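Local atomic coordinates of hydrolase, haloacid dehalogenase-like family (PDB entry 3S6J), a protein that binds calcium and probably acts as a hydrolase of the haloacid dehalogenase superfamily, perhaps a sugar phosphatase. Residues E[17-22]-E[91-96]. Numbering follows the deposited sequence.
Sequences LTDSVY and IALPGA
Leu93 lies with its isobutyl group against the backbone that runs from Leu17 to Asp19. Leu93 CG, anti to its own carbonyl carbon (chi1 -81°), sits 3.6 Å from Asp19 N, while Leu93 CD1 reaches the carbonyl oxygen Thr18 O at 3.5 Å. The other methyl, Leu93 CD2, packs on Asp19 CB at 3.9 Å, the two side chains crossing at about a right angle. The Asp19 carboxylate does not bond across this contact: OD2 accepts a hydrogen bond from the backbone N of Met41 in the second subunit, whose Ala40 also packs on Leu93.

Two main-chain bonds tie the segments into a short antiparallel ribbon. Asp19 N gives to Ile91 O at 2.8 Å, the donor nearly in line with the C=O bond (170°). Leu93 N gives to Leu17 O, where the donor is tilted 33° out of the carbonyl plane. Ala96 CB lies 3.3 Å from that acceptor, Leu17 O, placed there by the type II turn from Leu93 to Ala96 that leads into helix 96-105; it also meets Leu17 CD2 at 4.2 Å. Between the two bonds Thr18 faces Ala92, and their side chains diverge, Thr18 packing on helix 118-127. A water bridges Asp19 O and Ile91 N.

Thr18 OG1 donates to Ser20 OG at 3.1 Å, and Ser20 OG is also hydrogen-bonded to OD2 of Asp14, a calcium ligand. The ribbon thus joins the two ends of the mainly helical excursion of residues 21-85, placed like the C1 cap of HAD-family enzymes, after strand 8-11 and the Asp12 and Asp14 that follow it. Its chemistry is mainly backbone pairing with Leu93 laid over the 17-19 backbone, and a chain of hydroxyls that probably steadies Asp14 from the second shell.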
ATOM      1  N   LEU E  17       1.194  15.093  -3.614  1.00 30.41           N
ATOM      2  CA  LEU E  17       1.486  15.777  -4.878  1.00 31.92           C
ATOM      3  C   LEU E  17       2.409  14.954  -5.808  1.00 33.17           C
ATOM      4  O   LEU E  17       2.311  15.053  -7.026  1.00 31.66           O
ATOM      5  CB  LEU E  17       2.057  17.182  -4.638  1.00 32.64           C
ATOM      6  CG  LEU E  17       1.176  18.146  -3.847  1.00 33.29           C
ATOM      7  CD1 LEU E  17       1.957  19.384  -3.358  1.00 32.73           C
ATOM      8  CD2 LEU E  17      -0.060  18.548  -4.642  1.00 32.00           C
ATOM      9  N   THR E  18       3.292  14.144  -5.227  1.00 32.46           N
ATOM     10  CA  THR E  18       4.141  13.262  -6.012  1.00 32.75           C
ATOM     11  C   THR E  18       3.882  11.807  -5.663  1.00 34.34           C
ATOM     12  O   THR E  18       3.660  11.463  -4.489  1.00 33.43           O
ATOM     13  CB  THR E  18       5.652  13.531  -5.773  1.00 34.31           C
ATOM     14  OG1 THR E  18       5.920  13.560  -4.367  1.00 34.15           O
ATOM     15  CG2 THR E  18       6.071  14.842  -6.403  1.00 33.76           C
ATOM     16  N   ASP E  19       3.963  10.946  -6.676  1.00 32.74           N
ATOM     17  CA  ASP E  19       3.763   9.511  -6.485  1.00 31.92           C
ATOM     18  C   ASP E  19       5.030   8.850  -5.929  1.00 33.86           C
ATOM     19  O   ASP E  19       5.758   8.157  -6.652  1.00 35.42           O
ATOM     20  CB  ASP E  19       3.335   8.863  -7.795  1.00 32.04           C
ATOM     21  CG  ASP E  19       2.824   7.459  -7.610  1.00 32.10           C
ATOM     22  OD1 ASP E  19       2.812   6.977  -6.455  1.00 29.28           O
ATOM     23  OD2 ASP E  19       2.433   6.840  -8.633  1.00 33.26           O
ATOM     24  N   SER E  20       5.285   9.060  -4.641  1.00 29.55           N
ATOM     25  CA  SER E  20       6.560   8.652  -4.060  1.00 33.64           C
ATOM     26  C   SER E  20       6.502   7.802  -2.785  1.00 30.83           C
ATOM     27  O   SER E  20       7.541   7.376  -2.290  1.00 31.20           O
ATOM     28  CB  SER E  20       7.448   9.875  -3.821  1.00 33.52           C
ATOM     29  OG  SER E  20       6.760  10.875  -3.111  1.00 32.71           O
ATOM     30  N   VAL E  21       5.304   7.530  -2.278  1.00 29.52           N
ATOM     31  CA  VAL E  21       5.165   6.702  -1.086  1.00 30.07           C
ATOM     32  C   VAL E  21       5.791   5.319  -1.267  1.00 29.84           C
ATOM     33  O   VAL E  21       6.448   4.821  -0.379  1.00 29.79           O
ATOM     34  CB  VAL E  21       3.672   6.535  -0.683  1.00 30.88           C
ATOM     35  CG1 VAL E  21       3.524   5.445   0.359  1.00 28.97           C
ATOM     36  CG2 VAL E  21       3.078   7.859  -0.174  1.00 29.27           C
ATOM     37  N   TYR E  22       5.573   4.699  -2.421  1.00 28.85           N
ATOM     38  CA  TYR E  22       6.032   3.347  -2.654  1.00 29.30           C
ATOM     39  C   TYR E  22       7.563   3.286  -2.765  1.00 31.92           C
ATOM     40  O   TYR E  22       8.185   2.271  -2.414  1.00 30.25           O
ATOM     41  CB  TYR E  22       5.321   2.725  -3.881  1.00 29.68           C
ATOM     42  CG  TYR E  22       3.848   2.453  -3.594  1.00 31.78           C
ATOM     43  CD1 TYR E  22       2.918   3.494  -3.571  1.00 31.15           C
ATOM     44  CD2 TYR E  22       3.391   1.165  -3.309  1.00 31.83           C
ATOM     45  CE1 TYR E  22       1.574   3.260  -3.298  1.00 29.32           C
ATOM     46  CE2 TYR E  22       2.047   0.929  -3.022  1.00 29.12           C
ATOM     47  CZ  TYR E  22       1.152   1.983  -3.016  1.00 27.48           C
ATOM     48  OH  TYR E  22      -0.170   1.761  -2.712  1.00 26.84           O
ATOM     49  N   ILE E  91       7.242  10.397 -10.058  1.00 37.42           N
ATOM     50  CA  ILE E  91       6.451  11.127 -11.029  1.00 39.42           C
ATOM     51  C   ILE E  91       5.475  12.015 -10.257  1.00 38.28           C
ATOM     52  O   ILE E  91       5.150  11.728  -9.099  1.00 36.67           O
ATOM     53  CB  ILE E  91       5.704  10.112 -11.927  1.00 38.96           C
ATOM     54  CG1 ILE E  91       6.728   9.112 -12.494  1.00 43.33           C
ATOM     55  CG2 ILE E  91       4.917  10.812 -13.023  1.00 37.56           C
ATOM     56  CD1 ILE E  91       6.236   7.643 -12.617  1.00 45.45           C
ATOM     57  N   ALA E  92       5.050  13.117 -10.865  1.00 37.32           N
ATOM     58  CA  ALA E  92       4.047  13.965 -10.244  1.00 36.01           C
ATOM     59  C   ALA E  92       2.732  13.210 -10.357  1.00 36.17           C
ATOM     60  O   ALA E  92       2.505  12.530 -11.357  1.00 34.99           O
ATOM     61  CB  ALA E  92       3.967  15.304 -10.958  1.00 37.26           C
ATOM     62  N   LEU E  93       1.884  13.292  -9.331  1.00 34.18           N
ATOM     63  CA  LEU E  93       0.535  12.703  -9.405  1.00 32.66           C
ATOM     64  C   LEU E  93      -0.394  13.545 -10.297  1.00 31.46           C
ATOM     65  O   LEU E  93      -0.213  14.752 -10.374  1.00 32.08           O
ATOM     66  CB  LEU E  93      -0.055  12.587  -7.993  1.00 31.30           C
ATOM     67  CG  LEU E  93       0.412  11.377  -7.180  1.00 32.44           C
ATOM     68  CD1 LEU E  93       0.337  11.607  -5.667  1.00 30.38           C
ATOM     69  CD2 LEU E  93      -0.386  10.138  -7.610  1.00 30.15           C
ATOM     70  N   PRO E  94      -1.411  12.915 -10.938  1.00 32.09           N
ATOM     71  CA  PRO E  94      -2.370  13.629 -11.802  1.00 30.69           C
ATOM     72  C   PRO E  94      -3.008  14.839 -11.133  1.00 32.76           C
ATOM     73  O   PRO E  94      -3.514  14.720 -10.023  1.00 31.01           O
ATOM     74  CB  PRO E  94      -3.470  12.593 -12.059  1.00 28.49           C
ATOM     75  CG  PRO E  94      -2.835  11.280 -11.860  1.00 30.56           C
ATOM     76  CD  PRO E  94      -1.750  11.483 -10.812  1.00 29.36           C
ATOM     77  N   GLY E  95      -2.993  15.983 -11.812  1.00 32.59           N
ATOM     78  CA  GLY E  95      -3.670  17.166 -11.328  1.00 33.01           C
ATOM     79  C   GLY E  95      -2.845  17.986 -10.377  1.00 35.12           C
ATOM     80  O   GLY E  95      -3.219  19.106 -10.040  1.00 35.37           O
ATOM     81  N   ALA E  96      -1.724  17.415  -9.933  1.00 36.83           N
ATOM     82  CA  ALA E  96      -0.884  18.020  -8.898  1.00 35.70           C
ATOM     83  C   ALA E  96      -0.364  19.394  -9.292  1.00 39.53           C
ATOM     84  O   ALA E  96      -0.501  20.365  -8.547  1.00 41.25           O
ATOM     85  CB  ALA E  96       0.278  17.107  -8.575  1.00 33.87           C
TER
HETATM   86  O   HOH W   1       6.323   7.722  -9.573  1.00 41.09           O